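Local coordinates for tricorn protease (Thermoplasma acidophilum, PDB 1K32), which acts as a serine protease, built as a hexamer with beta-propeller, PDZ and S41 peptidase parts, and probably degrades peptides released by the proteasome, at residues L52-N57 and R70-S75; L77-L82 and D732-G737; A476-A481 and I562-S567. All blocks are in the same frame, centred on the assembly; numbering follows the deposited sequence.

Contact 1: L52-N57 and R70-S75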
loop_
_atom_site.group_PDB
_atom_site.type_symbol
_atom_site.label_atom_id
_atom_site.label_comp_id
_atom_site.label_asym_id
_atom_site.label_seq_id
_atom_site.Cartn_x
_atom_site.Cartn_y
_atom_site.Cartn_z
ATOM N N LEU A 52 -30.596 40.473 -28.090
ATOM C CA LEU A 52 -30.969 40.602 -26.683
ATOM C C LEU A 52 -31.463 39.282 -26.130
ATOM O O LEU A 52 -31.556 39.097 -24.923
ATOM C CB LEU A 52 -32.100 41.609 -26.504
ATOM C CG LEU A 52 -31.787 43.074 -26.219
ATOM C CD1 LEU A 52 -33.047 43.711 -25.650
ATOM C CD2 LEU A 52 -30.652 43.199 -25.226
ATOM N N GLY A 53 -31.785 38.373 -27.036
ATOM C CA GLY A 53 -32.339 37.097 -26.658
ATOM C C GLY A 53 -33.579 37.051 -27.526
ATOM O O GLY A 53 -33.652 37.790 -28.509
ATOM N N VAL A 54 -34.561 36.232 -27.177
ATOM C CA VAL A 54 -35.768 36.139 -28.001
ATOM C C VAL A 54 -36.899 37.071 -27.582
ATOM O O VAL A 54 -37.508 36.879 -26.536
ATOM C CB VAL A 54 -36.335 34.704 -28.016
ATOM C CG1 VAL A 54 -37.602 34.664 -28.855
ATOM C CG2 VAL A 54 -35.290 33.739 -28.562
ATOM N N ILE A 55 -37.189 38.058 -28.425
ATOM C CA ILE A 55 -38.269 39.002 -28.157
ATOM C C ILE A 55 -39.611 38.458 -28.678
ATOM O O ILE A 55 -39.704 37.998 -29.817
ATOM C CB ILE A 55 -37.982 40.351 -28.819
ATOM C CG1 ILE A 55 -36.650 40.901 -28.292
ATOM C CG2 ILE A 55 -39.144 41.307 -28.570
ATOM C CD1 ILE A 55 -36.127 42.117 -29.052
ATOM N N ASN A 56 -40.644 38.502 -27.836
ATOM C CA ASN A 56 -41.965 38.016 -28.239
ATOM C C ASN A 56 -43.040 39.098 -28.126
ATOM O O ASN A 56 -44.163 38.908 -28.592
ATOM C CB ASN A 56 -42.379 36.802 -27.394
ATOM C CG ASN A 56 -42.874 37.196 -26.021
ATOM O OD1 ASN A 56 -44.076 37.109 -25.723
ATOM N ND2 ASN A 56 -41.961 37.652 -25.181
ATOM N N ASN A 57 -42.698 40.221 -27.501
ATOM C CA ASN A 57 -43.640 41.322 -27.326
ATOM C C ASN A 57 -42.903 42.655 -27.242
ATOM O O ASN A 57 -41.808 42.728 -26.706
ATOM C CB ASN A 57 -44.482 41.115 -26.064
ATOM C CG ASN A 57 -45.718 42.012 -26.030
ATOM O OD1 ASN A 57 -46.287 42.315 -27.067
ATOM N ND2 ASN A 57 -46.143 42.426 -24.827
ATOM N N ARG A 70 -40.266 42.685 -24.071
ATOM C CA ARG A 70 -40.161 41.438 -23.310
ATOM C C ARG A 70 -39.199 40.510 -24.058
ATOM O O ARG A 70 -39.393 40.201 -25.237
ATOM C CB ARG A 70 -41.521 40.737 -23.147
ATOM C CG ARG A 70 -41.410 39.440 -22.319
ATOM C CD ARG A 70 -42.744 38.742 -22.075
ATOM N NE ARG A 70 -42.651 37.565 -21.189
ATOM C CZ ARG A 70 -42.229 36.354 -21.562
ATOM N NH1 ARG A 70 -42.197 35.356 -20.698
ATOM N NH2 ARG A 70 -41.838 36.131 -22.804
ATOM N N VAL A 71 -38.138 40.082 -23.389
ATOM C CA VAL A 71 -37.195 39.201 -24.050
ATOM C C VAL A 71 -36.997 37.951 -23.226
ATOM O O VAL A 71 -37.012 38.010 -22.002
ATOM C CB VAL A 71 -35.826 39.906 -24.269
ATOM C CG1 VAL A 71 -35.291 40.422 -22.966
ATOM C CG2 VAL A 71 -34.823 38.935 -24.894
ATOM N N MET A 72 -36.838 36.811 -23.886
ATOM C CA MET A 72 -36.604 35.564 -23.157
ATOM C C MET A 72 -35.165 35.064 -23.337
ATOM O O MET A 72 -34.544 35.296 -24.366
ATOM C CB MET A 72 -37.594 34.487 -23.616
ATOM C CG MET A 72 -39.046 34.772 -23.252
ATOM S SD MET A 72 -40.152 33.644 -24.177
ATOM C CE MET A 72 -40.039 34.458 -25.767
ATOM N N ARG A 73 -34.628 34.411 -22.311
ATOM C CA ARG A 73 -33.269 33.858 -22.360
ATOM C C ARG A 73 -33.266 32.480 -21.727
ATOM O O ARG A 73 -34.244 32.097 -21.098
ATOM C CB ARG A 73 -32.276 34.779 -21.643
ATOM C CG ARG A 73 -31.835 35.937 -22.510
ATOM C CD ARG A 73 -30.803 36.810 -21.831
ATOM N NE ARG A 73 -30.568 38.022 -22.610
ATOM C CZ ARG A 73 -29.726 38.989 -22.260
ATOM N NH1 ARG A 73 -29.582 40.053 -23.032
ATOM N NH2 ARG A 73 -29.030 38.895 -21.141
ATOM N N GLY A 74 -32.158 31.755 -21.877
ATOM C CA GLY A 74 -32.078 30.393 -21.361
ATOM C C GLY A 74 -32.342 29.523 -22.587
ATOM O O GLY A 74 -33.230 29.862 -23.376
ATOM N N SER A 75 -31.605 28.430 -22.760
ATOM C CA SER A 75 -31.770 27.582 -23.949
ATOM C C SER A 75 -33.227 27.296 -24.320
ATOM O O SER A 75 -33.593 27.363 -25.491
ATOM C CB SER A 75 -31.014 26.269 -23.784
ATOM O OG SER A 75 -31.588 25.497 -22.755
#

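Contact 2: L77-L82 and D732-G737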
loop_
_atom_site.group_PDB
_atom_site.type_symbol
_atom_site.label_atom_id
_atom_site.label_comp_id
_atom_site.label_asym_id
_atom_site.label_seq_id
_atom_site.Cartn_x
_atom_site.Cartn_y
_atom_site.Cartn_z
ATOM N N LEU A 77 -35.800 29.139 -23.320
ATOM C CA LEU A 77 -36.551 30.372 -23.087
ATOM C C LEU A 77 -37.356 30.243 -21.793
ATOM O O LEU A 77 -38.518 30.644 -21.720
ATOM C CB LEU A 77 -37.483 30.681 -24.281
ATOM C CG LEU A 77 -36.843 30.705 -25.684
ATOM C CD1 LEU A 77 -37.843 31.196 -26.757
ATOM C CD2 LEU A 77 -35.632 31.616 -25.650
ATOM N N ASN A 78 -36.733 29.678 -20.766
ATOM C CA ASN A 78 -37.403 29.511 -19.491
ATOM C C ASN A 78 -37.378 30.752 -18.577
ATOM O O ASN A 78 -38.043 30.763 -17.538
ATOM C CB ASN A 78 -36.844 28.277 -18.743
ATOM C CG ASN A 78 -35.344 28.354 -18.487
ATOM O OD1 ASN A 78 -34.888 28.047 -17.391
ATOM N ND2 ASN A 78 -34.574 28.743 -19.495
ATOM N N THR A 79 -36.623 31.791 -18.949
ATOM C CA THR A 79 -36.587 33.013 -18.139
ATOM C C THR A 79 -36.931 34.242 -18.976
ATOM O O THR A 79 -36.711 34.265 -20.182
ATOM C CB THR A 79 -35.199 33.260 -17.461
ATOM O OG1 THR A 79 -34.193 33.457 -18.455
ATOM C CG2 THR A 79 -34.804 32.063 -16.561
ATOM N N ALA A 80 -37.478 35.262 -18.324
ATOM C CA ALA A 80 -37.842 36.484 -19.015
ATOM C C ALA A 80 -37.671 37.720 -18.146
ATOM O O ALA A 80 -37.716 37.647 -16.908
ATOM C CB ALA A 80 -39.301 36.395 -19.510
ATOM N N ASP A 81 -37.454 38.851 -18.810
ATOM C CA ASP A 81 -37.336 40.144 -18.140
ATOM C C ASP A 81 -37.622 41.241 -19.164
ATOM O O ASP A 81 -37.594 40.994 -20.373
ATOM C CB ASP A 81 -35.958 40.294 -17.489
ATOM C CG ASP A 81 -35.987 39.989 -15.979
ATOM O OD1 ASP A 81 -35.001 39.435 -15.461
ATOM O OD2 ASP A 81 -36.997 40.313 -15.306
ATOM N N LEU A 82 -37.920 42.445 -18.692
ATOM C CA LEU A 82 -38.247 43.537 -19.595
ATOM C C LEU A 82 -37.169 44.608 -19.780
ATOM O O LEU A 82 -36.368 44.868 -18.869
ATOM C CB LEU A 82 -39.542 44.196 -19.128
ATOM C CG LEU A 82 -40.697 43.258 -18.747
ATOM C CD1 LEU A 82 -41.850 44.106 -18.227
ATOM C CD2 LEU A 82 -41.151 42.388 -19.942
ATOM N N ASP A 732 -27.418 32.922 -21.897
ATOM C CA ASP A 732 -27.553 32.376 -20.550
ATOM C C ASP A 732 -28.861 32.903 -19.962
ATOM O O ASP A 732 -29.278 34.017 -20.252
ATOM C CB ASP A 732 -26.386 32.811 -19.652
ATOM C CG ASP A 732 -25.040 32.287 -20.132
ATOM O OD1 ASP A 732 -24.905 31.065 -20.351
ATOM O OD2 ASP A 732 -24.109 33.105 -20.279
ATOM N N PRO A 733 -29.525 32.098 -19.129
ATOM C CA PRO A 733 -30.784 32.529 -18.525
ATOM C C PRO A 733 -30.632 33.807 -17.688
ATOM O O PRO A 733 -29.545 34.123 -17.196
ATOM C CB PRO A 733 -31.191 31.318 -17.688
ATOM C CG PRO A 733 -29.889 30.695 -17.319
ATOM C CD PRO A 733 -29.091 30.795 -18.594
ATOM N N PHE A 734 -31.719 34.558 -17.561
ATOM C CA PHE A 734 -31.696 35.778 -16.770
ATOM C C PHE A 734 -31.472 35.380 -15.324
ATOM O O PHE A 734 -31.916 34.317 -14.898
ATOM C CB PHE A 734 -33.014 36.543 -16.908
ATOM C CG PHE A 734 -33.076 37.419 -18.133
ATOM C CD1 PHE A 734 -32.216 38.506 -18.270
ATOM C CD2 PHE A 734 -33.989 37.154 -19.152
ATOM C CE1 PHE A 734 -32.262 39.317 -19.407
ATOM C CE2 PHE A 734 -34.044 37.950 -20.286
ATOM C CZ PHE A 734 -33.176 39.039 -20.416
ATOM N N ARG A 735 -30.772 36.225 -14.579
ATOM C CA ARG A 735 -30.493 35.935 -13.185
ATOM C C ARG A 735 -31.243 36.896 -12.284
ATOM O O ARG A 735 -31.444 38.063 -12.625
ATOM C CB ARG A 735 -28.992 36.060 -12.902
ATOM C CG ARG A 735 -28.098 35.231 -13.803
ATOM C CD ARG A 735 -27.833 33.861 -13.231
ATOM N NE ARG A 735 -27.129 33.943 -11.952
ATOM C CZ ARG A 735 -26.494 32.921 -11.389
ATOM N NH1 ARG A 735 -25.883 33.077 -10.222
ATOM N NH2 ARG A 735 -26.462 31.744 -12.004
ATOM N N SER A 736 -31.643 36.397 -11.125
ATOM C CA SER A 736 -32.351 37.197 -10.144
ATOM C C SER A 736 -31.788 36.855 -8.775
ATOM O O SER A 736 -31.512 35.687 -8.497
ATOM C CB SER A 736 -33.839 36.873 -10.169
ATOM O OG SER A 736 -34.561 37.774 -9.363
ATOM N N GLY A 737 -31.619 37.867 -7.923
ATOM C CA GLY A 737 -31.108 37.624 -6.586
ATOM C C GLY A 737 -32.246 37.782 -5.602
ATOM O O GLY A 737 -32.954 38.786 -5.615
#

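Contact 3: A476-A481 and I562-S567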
loop_
_atom_site.group_PDB
_atom_site.type_symbol
_atom_site.label_atom_id
_atom_site.label_comp_id
_atom_site.label_asym_id
_atom_site.label_seq_id
_atom_site.Cartn_x
_atom_site.Cartn_y
_atom_site.Cartn_z
ATOM N N ALA A 476 -35.552 -7.597 -17.210
ATOM C CA ALA A 476 -34.109 -7.702 -17.432
ATOM C C ALA A 476 -33.539 -9.106 -17.706
ATOM O O ALA A 476 -32.561 -9.522 -17.083
ATOM C CB ALA A 476 -33.353 -7.044 -16.229
ATOM N N PRO A 477 -34.141 -9.863 -18.642
ATOM C CA PRO A 477 -33.582 -11.200 -18.907
ATOM C C PRO A 477 -32.155 -11.134 -19.473
ATOM O O PRO A 477 -31.805 -10.233 -20.237
ATOM C CB PRO A 477 -34.561 -11.799 -19.918
ATOM C CG PRO A 477 -35.077 -10.560 -20.666
ATOM C CD PRO A 477 -35.304 -9.582 -19.511
ATOM N N ALA A 478 -31.331 -12.100 -19.098
ATOM C CA ALA A 478 -29.962 -12.164 -19.589
ATOM C C ALA A 478 -29.474 -13.610 -19.563
ATOM O O ALA A 478 -29.536 -14.265 -18.517
ATOM C CB ALA A 478 -29.047 -11.276 -18.737
ATOM N N PHE A 479 -29.036 -14.119 -20.716
ATOM C CA PHE A 479 -28.516 -15.486 -20.801
ATOM C C PHE A 479 -27.039 -15.476 -20.422
ATOM O O PHE A 479 -26.382 -14.462 -20.559
ATOM C CB PHE A 479 -28.616 -16.051 -22.231
ATOM C CG PHE A 479 -30.015 -16.270 -22.709
ATOM C CD1 PHE A 479 -30.651 -15.320 -23.497
ATOM C CD2 PHE A 479 -30.701 -17.421 -22.362
ATOM C CE1 PHE A 479 -31.957 -15.513 -23.933
ATOM C CE2 PHE A 479 -32.006 -17.633 -22.788
ATOM C CZ PHE A 479 -32.639 -16.673 -23.579
ATOM N N ASP A 480 -26.526 -16.598 -19.930
ATOM C CA ASP A 480 -25.102 -16.667 -19.614
ATOM C C ASP A 480 -24.377 -16.942 -20.934
ATOM O O ASP A 480 -25.005 -17.314 -21.930
ATOM C CB ASP A 480 -24.800 -17.761 -18.570
ATOM C CG ASP A 480 -25.389 -19.117 -18.932
ATOM O OD1 ASP A 480 -25.291 -20.040 -18.093
ATOM O OD2 ASP A 480 -25.947 -19.269 -20.037
ATOM N N ALA A 481 -23.067 -16.741 -20.947
ATOM C CA ALA A 481 -22.275 -16.930 -22.159
ATOM C C ALA A 481 -22.492 -18.265 -22.883
ATOM O O ALA A 481 -22.555 -18.307 -24.107
ATOM C CB ALA A 481 -20.795 -16.748 -21.833
ATOM N N ILE A 562 -28.889 -7.342 -14.677
ATOM C CA ILE A 562 -28.092 -8.447 -14.170
ATOM C C ILE A 562 -27.244 -8.979 -15.318
ATOM O O ILE A 562 -27.747 -9.224 -16.424
ATOM C CB ILE A 562 -28.976 -9.586 -13.590
ATOM C CG1 ILE A 562 -28.085 -10.732 -13.107
ATOM C CG2 ILE A 562 -29.954 -10.090 -14.630
ATOM C CD1 ILE A 562 -28.834 -11.848 -12.390
ATOM N N ILE A 563 -25.952 -9.123 -15.057
ATOM C CA ILE A 563 -25.013 -9.612 -16.053
ATOM C C ILE A 563 -24.241 -10.807 -15.484
ATOM O O ILE A 563 -23.296 -10.641 -14.711
ATOM C CB ILE A 563 -24.021 -8.488 -16.453
ATOM C CG1 ILE A 563 -24.794 -7.323 -17.073
ATOM C CG2 ILE A 563 -22.968 -9.018 -17.435
ATOM C CD1 ILE A 563 -23.957 -6.079 -17.273
ATOM N N PRO A 564 -24.647 -12.030 -15.849
ATOM C CA PRO A 564 -23.977 -13.236 -15.364
ATOM C C PRO A 564 -22.634 -13.468 -16.065
ATOM O O PRO A 564 -22.562 -13.519 -17.293
ATOM C CB PRO A 564 -24.986 -14.329 -15.683
ATOM C CG PRO A 564 -25.546 -13.858 -16.990
ATOM C CD PRO A 564 -25.780 -12.378 -16.726
ATOM N N LEU A 565 -21.581 -13.601 -15.270
ATOM C CA LEU A 565 -20.239 -13.830 -15.793
ATOM C C LEU A 565 -19.736 -15.205 -15.362
ATOM O O LEU A 565 -20.462 -15.964 -14.717
ATOM C CB LEU A 565 -19.290 -12.741 -15.294
ATOM C CG LEU A 565 -19.676 -11.327 -15.738
ATOM C CD1 LEU A 565 -18.753 -10.309 -15.084
ATOM C CD2 LEU A 565 -19.602 -11.238 -17.247
ATOM N N GLU A 566 -18.491 -15.519 -15.710
ATOM C CA GLU A 566 -17.922 -16.820 -15.371
ATOM C C GLU A 566 -18.006 -17.140 -13.885
ATOM O O GLU A 566 -18.652 -18.108 -13.490
ATOM C CB GLU A 566 -16.467 -16.906 -15.841
ATOM C CG GLU A 566 -15.852 -18.289 -15.657
ATOM C CD GLU A 566 -14.524 -18.446 -16.379
ATOM O OE1 GLU A 566 -13.959 -19.559 -16.339
ATOM O OE2 GLU A 566 -14.048 -17.459 -16.984
ATOM N N SER A 567 -17.362 -16.330 -13.054
ATOM C CA SER A 567 -17.397 -16.585 -11.625
ATOM C C SER A 567 -18.016 -15.451 -10.818
ATOM O O SER A 567 -17.805 -15.345 -9.613
ATOM C CB SER A 567 -15.986 -16.902 -11.114
ATOM O OG SER A 567 -15.053 -15.929 -11.539
HETATM O O HOH W 1 -30.244 -8.002 -16.991
HETATM O O HOH W 2 -21.890 -15.875 -18.607
#

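Contact 1: L52-N57 and R70-S75
Arg73 lays its guanidinium side-on against the backbone carbonyl of Leu52, with Arg73 NE 2.7 Å and Arg73 NH1 2.9 Å from Leu52 O. The oxygen lies practically in the guanidinium plane, whereas both nitrogens approach it from one face of the carbonyl plane, tilted by about 30°. An extended arginine chain can reach this oxygen where the hairpin strands 54-60 and 66-73 begin to part. Close to the same carbonyl, Val71 has CG1 between its backbone N and carbonyl carbon (chi1 55°), which leaves CG2 opposite the N and 3.3 Å from Leu52 O. Glycine is needed at Gly53: a beta carbon would collide with Met72 O and with the preceding carbonyl.

On the other face of the sheet Val54 and Met72 form a hydrogen-bonded antiparallel pair, with Met72 N 2.7 Å from Val54 O. The methionine bends at chi3 (-76°), swinging its methyl back across the partner strand, where Met72 CE lies 3.9 Å from Val54 CG1 and 3.7 Å from Asn56 CB. Tyr703 of helix 702-714 packs on the same three side chains. Arg70 runs extended along this face and gives Met72 SD a weak bond, while its stronger partners are the carbonyls of Phe108 and Thr109 and the hydroxyl of Ser102. The chemistry thus unites a flexible thioether that moulds to its neighbours with two arginines whose N-H groups are directed largely to backbone oxygens, which probably spreads and stabilises their charge.

Contact 2: L77-L82 and D732-G737
Thr79 and Phe734 are joined by a single direct hydrogen bond, from the backbone amide of the loop residue to the hydroxyl on strand 79-86. Phe734 N lies 2.9 Å from Thr79 OG1, and the bond is nearly straight at 164°. The threonine sets OG1 between its backbone N and carbonyl carbon (chi1 63°), where it also bonds to Arg73 O on the adjacent strand. A valine here would probably leave the Phe734 amide without its acceptor and Arg73 O without the hydroxyl's bond.

Apolar contact flanks this bond. Thr79 CG2 rests 3.9 Å from Pro733 CB, and threonine suits the place because its hydroxyl takes the bond while its methyl packs on the proline. Asp81 CB sits over one face of the Phe734 ring in a CH-pi contact, 3.9 Å from the ring centroid and almost on the ring normal. Val71 and Arg73 also touch this phenylalanine, so it is packed against strand 66-73 as well.

The charged group is turned to other partners. The Asp81 carboxylate, its plane 70° from that of the ring, forms a salt bridge with Arg94 and accepts bonds from Thr96, Ser99 and Phe98. Held this way, the acid can offer its CH2 to an aromatic face while its charge is met elsewhere, and the Thr79 bond and the buried Phe734 ring are among the ties that hold the loop ahead of strand 741-746 to a propeller blade.

Contact 3: A476-A481 and I562-S567
Ala476 meets Ile562 partly through water. Its carbonyl takes a bond from a water molecule 2.8 Å from Ala476 O, and the same water accepts from the backbone amide 2.8 Å away at Ile562 N. Beside this bridge Ile562 CG2 comes within 3.6 Å of Ala476 O, because CG1 is set anti to the backbone N (chi1 179°) and the branch methyl is turned to the neighbouring strand. The strands run almost parallel, at 9°, but their axes are 6.9 Å apart, too far for direct backbone pairing.

Ala478 points its methyl into that gap. Ala478 CB sits 3.4 Å from Ile562 O and 4.0 Å from Pro564 CD, and a small side chain suits so close an approach to backbone. Phe479 turns its ring away, onto Phe434 and Ala436 of the preceding blade, yet its carbonyl still faces this side, with Pro564 CG 3.7 Å from Phe479 O. Further on, the proline ring also packs on Asp480, at 3.9 Å from Pro564 CG to Asp480 CA. The aspartate carboxylate serves its own chain, accepting from the amides of Lys484 and Asn485 in the turn that follows. At Ala481 a second water closes the contact, accepting from the backbone amide and donating to Pro564 O.

These are the first strands of consecutive sheets, as where neighbouring propeller blades meet near the central channel. Proline, having no N-H to satisfy, fits an edge that pairs with no strand across the seam, and the joint combines apolar side chains, alanine, isoleucine and proline, with water-mediated backbone bonds.

How the contacts relate
Contacts 1 and 2 are neighbours, their centres 9 Å apart, and share one sheet: strands 54-60, 66-73 and 79-86 follow one another in it. Contact 1 is local, within a hairpin, whereas contact 2 brings back a loop from some 650 residues later and sets it against the same blade. Contact 3 lies about 52 Å from contact 1 and 49 Å from contact 2, centre to centre, opposite contact 1 across the chain's centre; its segments fall in sequence between the halves of contact 2. The first six antiparallel sheets and the seven that follow are consistent with a six-bladed and a seven-bladed propeller; contact 2 ties the former to the loop leading into the PDZ strands.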